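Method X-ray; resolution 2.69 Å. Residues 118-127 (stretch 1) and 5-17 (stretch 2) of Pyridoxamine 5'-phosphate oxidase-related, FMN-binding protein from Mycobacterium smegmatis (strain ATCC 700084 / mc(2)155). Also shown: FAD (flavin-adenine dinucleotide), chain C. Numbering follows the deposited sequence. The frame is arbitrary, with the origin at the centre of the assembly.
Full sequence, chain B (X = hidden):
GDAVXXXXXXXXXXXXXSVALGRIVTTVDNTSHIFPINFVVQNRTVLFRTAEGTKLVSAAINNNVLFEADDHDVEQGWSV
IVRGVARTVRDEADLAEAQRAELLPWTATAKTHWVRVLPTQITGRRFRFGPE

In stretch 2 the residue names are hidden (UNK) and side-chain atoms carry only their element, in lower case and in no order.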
ATOM      1  N   LEU B 118      -9.145 -13.238  -6.029  1.00 20.68           N
ATOM      2  CA  LEU B 118      -9.261 -13.804  -7.365  1.00 14.76           C
ATOM      3  C   LEU B 118      -9.197 -12.668  -8.379  1.00 17.29           C
ATOM      4  O   LEU B 118     -10.094 -11.817  -8.416  1.00 17.57           O
ATOM      5  CB  LEU B 118     -10.557 -14.601  -7.511  1.00 12.22           C
ATOM      6  CG  LEU B 118     -10.770 -15.704  -6.471  1.00 22.74           C
ATOM      7  CD1 LEU B 118     -11.953 -16.576  -6.855  1.00 26.51           C
ATOM      8  CD2 LEU B 118      -9.511 -16.545  -6.293  1.00 14.50           C
ATOM      9  N   PRO B 119      -8.165 -12.624  -9.215  1.00 14.11           N
ATOM     10  CA  PRO B 119      -7.933 -11.427 -10.025  1.00 21.69           C
ATOM     11  C   PRO B 119      -8.928 -11.295 -11.165  1.00 17.69           C
ATOM     12  O   PRO B 119      -9.259 -12.266 -11.849  1.00 25.73           O
ATOM     13  CB  PRO B 119      -6.509 -11.632 -10.554  1.00 17.71           C
ATOM     14  CG  PRO B 119      -6.366 -13.105 -10.625  1.00 16.20           C
ATOM     15  CD  PRO B 119      -7.163 -13.670  -9.474  1.00 12.37           C
ATOM     16  N   THR B 120      -9.410 -10.069 -11.350  1.00 20.44           N
ATOM     17  CA  THR B 120     -10.130  -9.674 -12.549  1.00 20.64           C
ATOM     18  C   THR B 120      -9.253  -8.873 -13.504  1.00 25.40           C
ATOM     19  O   THR B 120      -9.578  -8.770 -14.693  1.00 22.52           O
ATOM     20  CB  THR B 120     -11.383  -8.869 -12.159  1.00 19.77           C
ATOM     21  OG1 THR B 120     -12.546  -9.491 -12.720  1.00 26.89           O
ATOM     22  CG2 THR B 120     -11.300  -7.406 -12.616  1.00 24.26           C
ATOM     23  N   GLN B 121      -8.132  -8.351 -13.012  1.00 24.80           N
ATOM     24  CA  GLN B 121      -7.185  -7.575 -13.798  1.00 27.02           C
ATOM     25  C   GLN B 121      -5.898  -7.449 -12.995  1.00 29.49           C
ATOM     26  O   GLN B 121      -5.945  -7.256 -11.778  1.00 28.08           O
ATOM     27  CB  GLN B 121      -7.753  -6.191 -14.134  1.00 23.55           C
ATOM     28  CG  GLN B 121      -6.799  -5.266 -14.872  1.00 38.28           C
ATOM     29  CD  GLN B 121      -7.371  -3.869 -15.048  1.00 50.38           C
ATOM     30  OE1 GLN B 121      -7.789  -3.231 -14.080  1.00 53.26           O
ATOM     31  NE2 GLN B 121      -7.396  -3.390 -16.287  1.00 37.41           N
ATOM     32  N   ILE B 122      -4.760  -7.577 -13.670  1.00 26.09           N
ATOM     33  CA  ILE B 122      -3.461  -7.333 -13.054  1.00 24.14           C
ATOM     34  C   ILE B 122      -2.650  -6.445 -13.987  1.00 24.33           C
ATOM     35  O   ILE B 122      -2.626  -6.671 -15.201  1.00 27.06           O
ATOM     36  CB  ILE B 122      -2.703  -8.639 -12.736  1.00 22.33           C
ATOM     37  CG1 ILE B 122      -1.393  -8.331 -12.004  1.00 25.93           C
ATOM     38  CG2 ILE B 122      -2.441  -9.457 -13.996  1.00 17.60           C
ATOM     39  CD1 ILE B 122      -0.773  -9.532 -11.313  1.00 15.90           C
ATOM     40  N   THR B 123      -2.019  -5.416 -13.423  1.00 27.97           N
ATOM     41  CA  THR B 123      -1.176  -4.503 -14.183  1.00 22.68           C
ATOM     42  C   THR B 123       0.090  -4.233 -13.386  1.00 20.70           C
ATOM     43  O   THR B 123       0.135  -4.432 -12.171  1.00 29.59           O
ATOM     44  CB  THR B 123      -1.888  -3.180 -14.500  1.00 24.27           C
ATOM     45  OG1 THR B 123      -2.349  -2.581 -13.284  1.00 29.16           O
ATOM     46  CG2 THR B 123      -3.074  -3.412 -15.426  1.00 27.69           C
ATOM     47  N   GLY B 124       1.119  -3.775 -14.084  1.00 21.26           N
ATOM     48  CA  GLY B 124       2.403  -3.527 -13.452  1.00 23.01           C
ATOM     49  C   GLY B 124       3.193  -2.481 -14.201  1.00 27.70           C
ATOM     50  O   GLY B 124       3.117  -2.377 -15.430  1.00 20.60           O
ATOM     51  N   ARG B 125       3.967  -1.702 -13.451  1.00 28.66           N
ATOM     52  CA  ARG B 125       4.763  -0.626 -14.016  1.00 27.07           C
ATOM     53  C   ARG B 125       6.188  -0.705 -13.497  1.00 24.78           C
ATOM     54  O   ARG B 125       6.436  -1.152 -12.376  1.00 23.75           O
ATOM     55  CB  ARG B 125       4.187   0.754 -13.674  1.00 29.19           C
ATOM     56  CG  ARG B 125       2.810   1.021 -14.240  1.00 31.27           C
ATOM     57  CD  ARG B 125       2.846   1.305 -15.724  1.00 27.83           C
ATOM     58  NE  ARG B 125       1.520   1.660 -16.212  1.00 28.66           N
ATOM     59  CZ  ARG B 125       1.047   2.901 -16.236  1.00 37.47           C
ATOM     60  NH1 ARG B 125       1.799   3.903 -15.803  1.00 33.53           N
ATOM     61  NH2 ARG B 125      -0.176   3.138 -16.693  1.00 41.33           N
ATOM     62  N   ARG B 126       7.120  -0.265 -14.331  1.00 32.86           N
ATOM     63  CA  ARG B 126       8.494  -0.025 -13.928  1.00 28.69           C
ATOM     64  C   ARG B 126       8.726   1.479 -13.926  1.00 27.38           C
ATOM     65  O   ARG B 126       8.253   2.186 -14.820  1.00 34.72           O
ATOM     66  CB  ARG B 126       9.471  -0.735 -14.870  1.00 31.08           C
ATOM     67  CG  ARG B 126      10.926  -0.648 -14.455  1.00 43.19           C
ATOM     68  CD  ARG B 126      11.786  -1.575 -15.297  1.00 49.04           C
ATOM     69  NE  ARG B 126      11.869  -1.129 -16.686  1.00 55.81           N
ATOM     70  CZ  ARG B 126      12.037  -1.941 -17.726  1.00 62.48           C
ATOM     71  NH1 ARG B 126      12.146  -3.251 -17.539  1.00 58.05           N
ATOM     72  NH2 ARG B 126      12.100  -1.444 -18.954  1.00 41.70           N
ATOM     73  N   PHE B 127       9.427   1.973 -12.908  1.00 31.33           N
ATOM     74  CA  PHE B 127       9.655   3.401 -12.723  1.00 36.03           C
ATOM     75  C   PHE B 127      11.136   3.640 -12.465  1.00 37.40           C
ATOM     76  O   PHE B 127      11.812   2.799 -11.869  1.00 35.32           O
ATOM     77  CB  PHE B 127       8.806   3.935 -11.566  1.00 34.55           C
ATOM     78  CG  PHE B 127       8.572   5.411 -11.613  1.00 26.17           C
ATOM     79  CD1 PHE B 127       7.590   5.939 -12.425  1.00 29.56           C
ATOM     80  CD2 PHE B 127       9.316   6.270 -10.824  1.00 32.08           C
ATOM     81  CE1 PHE B 127       7.363   7.299 -12.466  1.00 27.66           C
ATOM     82  CE2 PHE B 127       9.094   7.632 -10.858  1.00 33.73           C
ATOM     83  CZ  PHE B 127       8.115   8.147 -11.681  1.00 29.10           C
ATOM     84  N   UNK B   5       7.446   1.990 -18.365  1.00 32.40           N
ATOM     85  CA  UNK B   5       7.411   0.646 -18.933  1.00 46.84           C
ATOM     86  C   UNK B   5       6.223  -0.155 -18.405  1.00 37.02           C
ATOM     87  O   UNK B   5       6.100  -0.379 -17.201  1.00 28.13           O
ATOM     88  c   UNK B   5       8.595  -1.583 -19.084  1.00 47.63           C
ATOM     89  o   UNK B   5       9.813   0.495 -19.306  1.00 48.69           O
ATOM     90  c   UNK B   5       8.712  -0.129 -18.631  1.00 52.39           C
ATOM     91  N   UNK B   6       5.351  -0.581 -19.316  1.00 34.72           N
ATOM     92  CA  UNK B   6       4.222  -1.432 -18.958  1.00 30.99           C
ATOM     93  C   UNK B   6       4.709  -2.866 -18.818  1.00 31.45           C
ATOM     94  O   UNK B   6       5.514  -3.348 -19.625  1.00 43.27           O
ATOM     95  c   UNK B   6       3.103  -1.324 -20.009  1.00 39.76           C
ATOM     96  c   UNK B   6       2.920   0.126 -20.465  1.00 33.87           C
ATOM     97  c   UNK B   6       1.799  -1.880 -19.455  1.00 26.53           C
ATOM     98  c   UNK B   6       2.310   1.029 -19.420  1.00 31.03           C
ATOM     99  N   UNK B   7       4.226  -3.557 -17.790  1.00 32.82           N
ATOM    100  CA  UNK B   7       4.644  -4.924 -17.510  1.00 33.90           C
ATOM    101  C   UNK B   7       3.570  -5.910 -17.943  1.00 42.27           C
ATOM    102  O   UNK B   7       2.371  -5.640 -17.815  1.00 42.14           O
ATOM    103  c   UNK B   7       6.095  -4.273 -15.457  1.00 30.55           C
ATOM    104  c   UNK B   7       4.950  -5.110 -16.024  1.00 30.48           C
ATOM    105  c   UNK B   7       7.382  -4.544 -16.220  1.00 35.88           C
ATOM    106  c   UNK B   7       6.274  -4.556 -13.975  1.00 19.19           C
ATOM    107  N   UNK B   8       4.010  -7.055 -18.456  1.00 39.74           N
ATOM    108  CA  UNK B   8       3.102  -8.124 -18.834  1.00 34.24           C
ATOM    109  C   UNK B   8       2.600  -8.853 -17.591  1.00 33.82           C
ATOM    110  O   UNK B   8       3.076  -8.639 -16.473  1.00 33.43           O
ATOM    111  c   UNK B   8       3.793  -9.107 -19.775  1.00 36.90           C
ATOM    112  o   UNK B   8       4.810  -9.819 -19.092  1.00 27.62           O
ATOM    113  N   UNK B   9       1.627  -9.742 -17.802  1.00 33.29           N
ATOM    114  CA  UNK B   9       1.050 -10.478 -16.682  1.00 26.96           C
ATOM    115  C   UNK B   9       2.057 -11.445 -16.073  1.00 33.98           C
ATOM    116  O   UNK B   9       2.085 -11.630 -14.851  1.00 37.56           O
ATOM    117  c   UNK B   9      -0.204 -11.223 -17.131  1.00 28.19           C
ATOM    118  N   UNK B  10       2.893 -12.072 -16.907  1.00 36.38           N
ATOM    119  CA  UNK B  10       3.839 -13.056 -16.392  1.00 27.71           C
ATOM    120  C   UNK B  10       4.928 -12.403 -15.550  1.00 31.58           C
ATOM    121  O   UNK B  10       5.456 -13.034 -14.626  1.00 37.79           O
ATOM    122  c   UNK B  10       5.200 -12.953 -18.509  1.00 29.91           C
ATOM    123  o   UNK B  10       5.363 -14.837 -17.015  1.00 45.67           O
ATOM    124  c   UNK B  10       4.454 -13.860 -17.542  1.00 39.05           C
ATOM    125  N   UNK B  11       5.274 -11.148 -15.843  1.00 35.09           N
ATOM    126  CA  UNK B  11       6.237 -10.442 -15.005  1.00 26.96           C
ATOM    127  C   UNK B  11       5.607 -10.032 -13.681  1.00 27.37           C
ATOM    128  O   UNK B  11       6.245 -10.135 -12.627  1.00 30.59           O
ATOM    129  c   UNK B  11       7.554  -8.301 -17.983  1.00 42.34           C
ATOM    130  c   UNK B  11       7.371  -9.536 -17.116  1.00 43.33           C
ATOM    131  c   UNK B  11       6.787  -9.222 -15.745  1.00 37.11           C
ATOM    132  o   UNK B  11       8.654  -7.716 -17.967  1.00 42.80           O
ATOM    133  o   UNK B  11       6.597  -7.913 -18.684  1.00 46.58           O
ATOM    134  N   UNK B  12       4.349  -9.583 -13.714  1.00 25.90           N
ATOM    135  CA  UNK B  12       3.686  -9.116 -12.501  1.00 25.11           C
ATOM    136  C   UNK B  12       3.536 -10.240 -11.482  1.00 28.68           C
ATOM    137  O   UNK B  12       3.883 -10.076 -10.305  1.00 32.27           O
ATOM    138  s   UNK B  12       2.348  -7.059 -13.900  1.00 25.23           S
ATOM    139  c   UNK B  12       2.318  -8.525 -12.843  1.00 29.71           C
ATOM    140  N   UNK B  13       3.013 -11.391 -11.915  1.00 21.30           N
ATOM    141  CA  UNK B  13       2.762 -12.483 -10.980  1.00 20.01           C
ATOM    142  C   UNK B  13       4.051 -12.999 -10.355  1.00 30.65           C
ATOM    143  O   UNK B  13       4.044 -13.449  -9.203  1.00 25.36           O
ATOM    144  c   UNK B  13       0.581 -13.303 -11.957  1.00 20.97           C
ATOM    145  c   UNK B  13      -2.883 -12.744  -9.689  1.00 14.26           C
ATOM    146  n   UNK B  13      -1.331 -12.817 -13.028  1.00 16.45           N
ATOM    147  c   UNK B  13       0.006 -13.089 -13.177  1.00 20.55           C
ATOM    148  c   UNK B  13      -1.723 -13.042  -8.961  1.00 20.60           C
ATOM    149  c   UNK B  13       2.017 -13.619 -11.682  1.00 20.38           C
ATOM    150  c   UNK B  13      -0.513 -13.249  -9.597  1.00 15.64           C
ATOM    151  c   UNK B  13      -2.865 -12.644 -11.053  1.00 11.90           C
ATOM    152  c   UNK B  13      -1.645 -12.852 -11.695  1.00 15.73           C
ATOM    153  c   UNK B  13      -0.463 -13.156 -10.990  1.00 17.01           C
ATOM    154  N   UNK B  14       5.166 -12.938 -11.089  1.00 27.33           N
ATOM    155  CA  UNK B  14       6.443 -13.335 -10.509  1.00 25.56           C
ATOM    156  C   UNK B  14       7.026 -12.233  -9.633  1.00 28.71           C
ATOM    157  O   UNK B  14       7.546 -12.513  -8.548  1.00 28.00           O
ATOM    158  c   UNK B  14       7.430 -13.724 -11.609  1.00 30.40           C
ATOM    159  o   UNK B  14       6.848 -15.988 -11.195  1.00 30.86           O
ATOM    160  c   UNK B  14       7.284 -15.170 -12.032  1.00 38.83           C
ATOM    161  o   UNK B  14       7.607 -15.488 -13.197  1.00 44.77           O
ATOM    162  N   UNK B  15       6.948 -10.977 -10.084  1.00 27.78           N
ATOM    163  CA  UNK B  15       7.420  -9.868  -9.262  1.00 24.86           C
ATOM    164  C   UNK B  15       6.722  -9.851  -7.907  1.00 22.51           C
ATOM    165  O   UNK B  15       7.336  -9.513  -6.889  1.00 26.54           O
ATOM    166  c   UNK B  15       7.210  -8.542  -9.990  1.00 26.93           C
ATOM    167  c   UNK B  15       9.637  -8.172 -10.485  1.00 19.26           C
ATOM    168  c   UNK B  15       7.904  -6.862 -11.707  1.00 20.11           C
ATOM    169  c   UNK B  15       8.238  -8.192 -11.067  1.00 19.22           C
ATOM    170  N   UNK B  16       5.441 -10.226  -7.875  1.00 27.72           N
ATOM    171  CA  UNK B  16       4.729 -10.321  -6.604  1.00 29.00           C
ATOM    172  C   UNK B  16       5.350 -11.368  -5.688  1.00 28.79           C
ATOM    173  O   UNK B  16       5.320 -11.213  -4.462  1.00 27.30           O
ATOM    174  c   UNK B  16       2.395  -9.488  -7.361  1.00 19.10           C
ATOM    175  c   UNK B  16       2.548  -8.290  -6.442  1.00 17.56           C
ATOM    176  c   UNK B  16       3.255 -10.642  -6.851  1.00 23.40           C
ATOM    177  c   UNK B  16       0.938  -9.909  -7.463  1.00 14.82           C
ATOM    178  N   UNK B  17       5.920 -12.432  -6.257  1.00 25.00           N
ATOM    179  CA  UNK B  17       6.530 -13.478  -5.446  1.00 24.50           C
ATOM    180  C   UNK B  17       7.858 -13.057  -4.833  1.00 24.71           C
ATOM    181  O   UNK B  17       8.404 -13.803  -4.013  1.00 29.58           O
ATOM    182  c   UNK B  17       6.737 -14.744  -6.282  1.00 25.15           C
ATOM    183  c   UNK B  17       5.418 -16.792  -6.799  1.00 26.35           C
ATOM    184  n   UNK B  17       4.964 -17.116  -9.218  1.00 39.51           N
ATOM    185  c   UNK B  17       5.479 -15.284  -6.922  1.00 20.16           C
ATOM    186  c   UNK B  17       4.485 -17.386  -7.835  1.00 39.42           C
TER
HETATM  187  PA  FAD C 201      -2.637   5.627 -16.413  1.00 40.04           P
HETATM  188  O1A FAD C 201      -1.821   5.223 -17.586  1.00 37.56           O
HETATM  189  O2A FAD C 201      -3.781   6.598 -16.711  1.00 41.29           O
HETATM  190  O5B FAD C 201      -3.207   4.368 -15.654  1.00 39.32           O
HETATM  191  C5B FAD C 201      -3.947   3.342 -16.349  1.00 39.74           C
HETATM  192  C4B FAD C 201      -4.034   2.125 -15.465  1.00 39.20           C
HETATM  193  O4B FAD C 201      -2.715   1.570 -15.289  1.00 34.58           O
HETATM  194  C3B FAD C 201      -4.535   2.381 -14.050  1.00 38.50           C
HETATM  195  O3B FAD C 201      -5.957   2.371 -13.992  1.00 39.04           O
HETATM  196  C2B FAD C 201      -3.928   1.214 -13.268  1.00 24.58           C
HETATM  197  O2B FAD C 201      -4.757   0.057 -13.287  1.00 45.45           O
HETATM  198  C1B FAD C 201      -2.609   0.967 -14.011  1.00 32.78           C
HETATM  199  N9A FAD C 201      -1.441   1.516 -13.334  1.00 29.99           N
HETATM  200  C8A FAD C 201      -0.997   2.813 -13.356  1.00 30.45           C
HETATM  201  N7A FAD C 201       0.081   3.026 -12.640  1.00 31.47           N
HETATM  202  C5A FAD C 201       0.365   1.771 -12.101  1.00 30.96           C
HETATM  203  C6A FAD C 201       1.387   1.322 -11.248  1.00 27.40           C
HETATM  204  N6A FAD C 201       2.357   2.100 -10.764  1.00 27.34           N
HETATM  205  N1A FAD C 201       1.381   0.011 -10.910  1.00 26.93           N
HETATM  206  C2A FAD C 201       0.419  -0.776 -11.395  1.00 26.32           C
HETATM  207  N3A FAD C 201      -0.596  -0.459 -12.200  1.00 23.47           N
HETATM  208  C4A FAD C 201      -0.564   0.845 -12.524  1.00 23.06           C
HETATM  209  N1  FAD C 201       4.771   8.723  -9.955  1.00 23.60           N
HETATM  210  C2  FAD C 201       5.037   9.980  -9.497  1.00 26.99           C
HETATM  211  O2  FAD C 201       4.421  10.965  -9.917  1.00 30.71           O
HETATM  212  N3  FAD C 201       6.018  10.168  -8.540  1.00 26.40           N
HETATM  213  C4  FAD C 201       6.794   9.181  -7.967  1.00 28.47           C
HETATM  214  O4  FAD C 201       7.640   9.471  -7.121  1.00 28.98           O
HETATM  215  C4X FAD C 201       6.504   7.849  -8.462  1.00 27.49           C
HETATM  216  N5  FAD C 201       7.192   6.852  -7.977  1.00 30.94           N
HETATM  217  C5X FAD C 201       6.911   5.579  -8.451  1.00 28.93           C
HETATM  218  C6  FAD C 201       7.637   4.502  -7.946  1.00 23.39           C
HETATM  219  C7  FAD C 201       7.395   3.206  -8.389  1.00 23.59           C
HETATM  220  C7M FAD C 201       8.197   2.066  -7.819  1.00 31.21           C
HETATM  221  C8  FAD C 201       6.404   2.978  -9.358  1.00 31.69           C
HETATM  222  C8M FAD C 201       6.120   1.589  -9.862  1.00 28.78           C
HETATM  223  C9  FAD C 201       5.678   4.052  -9.866  1.00 28.13           C
HETATM  224  C9A FAD C 201       5.926   5.345  -9.421  1.00 25.28           C
HETATM  225  N10 FAD C 201       5.212   6.455  -9.919  1.00 30.85           N
HETATM  226  C10 FAD C 201       5.473   7.721  -9.457  1.00 29.13           C
HETATM  227  C1' FAD C 201       4.154   6.280 -10.920  1.00 28.77           C
HETATM  228  C2' FAD C 201       2.759   6.268 -10.303  1.00 25.80           C
HETATM  229  O2' FAD C 201       2.709   5.336  -9.223  1.00 28.74           O
HETATM  230  C3' FAD C 201       1.735   5.866 -11.365  1.00 20.11           C
HETATM  231  O3' FAD C 201       2.262   4.791 -12.131  1.00 31.26           O
HETATM  232  C4' FAD C 201       1.340   7.001 -12.309  1.00 26.78           C
HETATM  233  O4' FAD C 201       0.992   8.158 -11.547  1.00 30.39           O
HETATM  234  C5' FAD C 201       0.199   6.612 -13.224  1.00 31.88           C
HETATM  235  O5' FAD C 201      -0.042   7.685 -14.157  1.00 40.14           O
HETATM  236  P   FAD C 201      -0.616   7.398 -15.594  1.00 41.89           P
HETATM  237  O1P FAD C 201       0.482   6.759 -16.449  1.00 41.09           O
HETATM  238  O2P FAD C 201      -1.253   8.611 -16.157  1.00 36.98           O
HETATM  239  O3P FAD C 201      -1.712   6.293 -15.313  1.00 41.21           O
HETATM  240  O   HOH W   1       0.412  -3.521 -16.864  1.00 23.46           O

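Position 5 carries one carbon bearing an oxygen and a carbon. The oxygen lies 3.0 Å from Arg126 NH2, and the methyl covers one face of that guanidinium: Thr5. Its backbone O accepts a hydrogen bond from Arg126 N at 3.0 Å.

Position 6 has four carbons, forked at the first; the end of its two-carbon arm lies 3.4 Å from Arg125 NE, over the guanidinium face opposite FAD: Ile6. Its CA-to-CB bond points away, yet the long arm curls back to make this contact through CD1.

Position 7 has four carbons forked at the second. One branch end comes within 3.7 Å of Arg125 N, and the backbone N donates to Gly124 O at 2.9 Å: Leu7.

Position 8, one carbon then one oxygen, touches nothing on stretch 1: Ser8. It takes the N-cap position before the helix.

Position 9 has a lone carbon, 4.2 Å from Ile122 CG2: Ala9.

Position 10, a carbon carrying one oxygen and one carbon, is out of reach of the strand: Thr10.

Position 11 has three carbons, the third carrying two oxygens, and makes no contact with stretch 1: Glu11. Its OE2 accepts from Ser8 N at 2.7 Å and from Ser8 OG at 2.6 Å, tying the helix start together.

Position 12 has one carbon and then a sulfur, which lies 3.5 Å from Gly124 N: Cys12. A CB built on Gly124 would fall 2.5 Å from SG, a clash.

Position 13 holds fused five- and six-membered rings with eight carbons and one nitrogen. Ile122 CD1 sits over a face, 3.6 Å from the five-membered ring centroid, and Pro119 CG meets the edge: Trp13. The edge contact is Pro119 CG to Trp13 CZ2, 3.6 Å.

Position 14, two carbons with two oxygens on the second, is out of reach of stretch 1: Asp14.

Position 15, four carbons forked at the second, makes no contact here: Leu15.

Position 16 has the same fork, and a branch end lies 4.2 Å from Ile122 CD1: Leu16, through its CD1.

Position 17, four carbons in a row ending in nitrogen, makes no contact with stretch 1: Lys17. Its NZ forms a salt bridge to Asp14 OD1 at 3.0 Å.

The contact works in two parts. A single backbone bridge, Arg125 with Ile6, aligns the entering chain with the strand, and a water extends the link by accepting from Gly124 N and donating to Leu7 O. The helix then crosses the strand at 82°, packing Ala9, Cys12, Trp13 and Leu16 around Ile122, while Gly124 leaves room for sulfur. Arg125, meanwhile, donates to FAD phosphate oxygens with Ile6 against its guanidinium.

Stretch 2, residues 5-17: TILSATECWDLLK
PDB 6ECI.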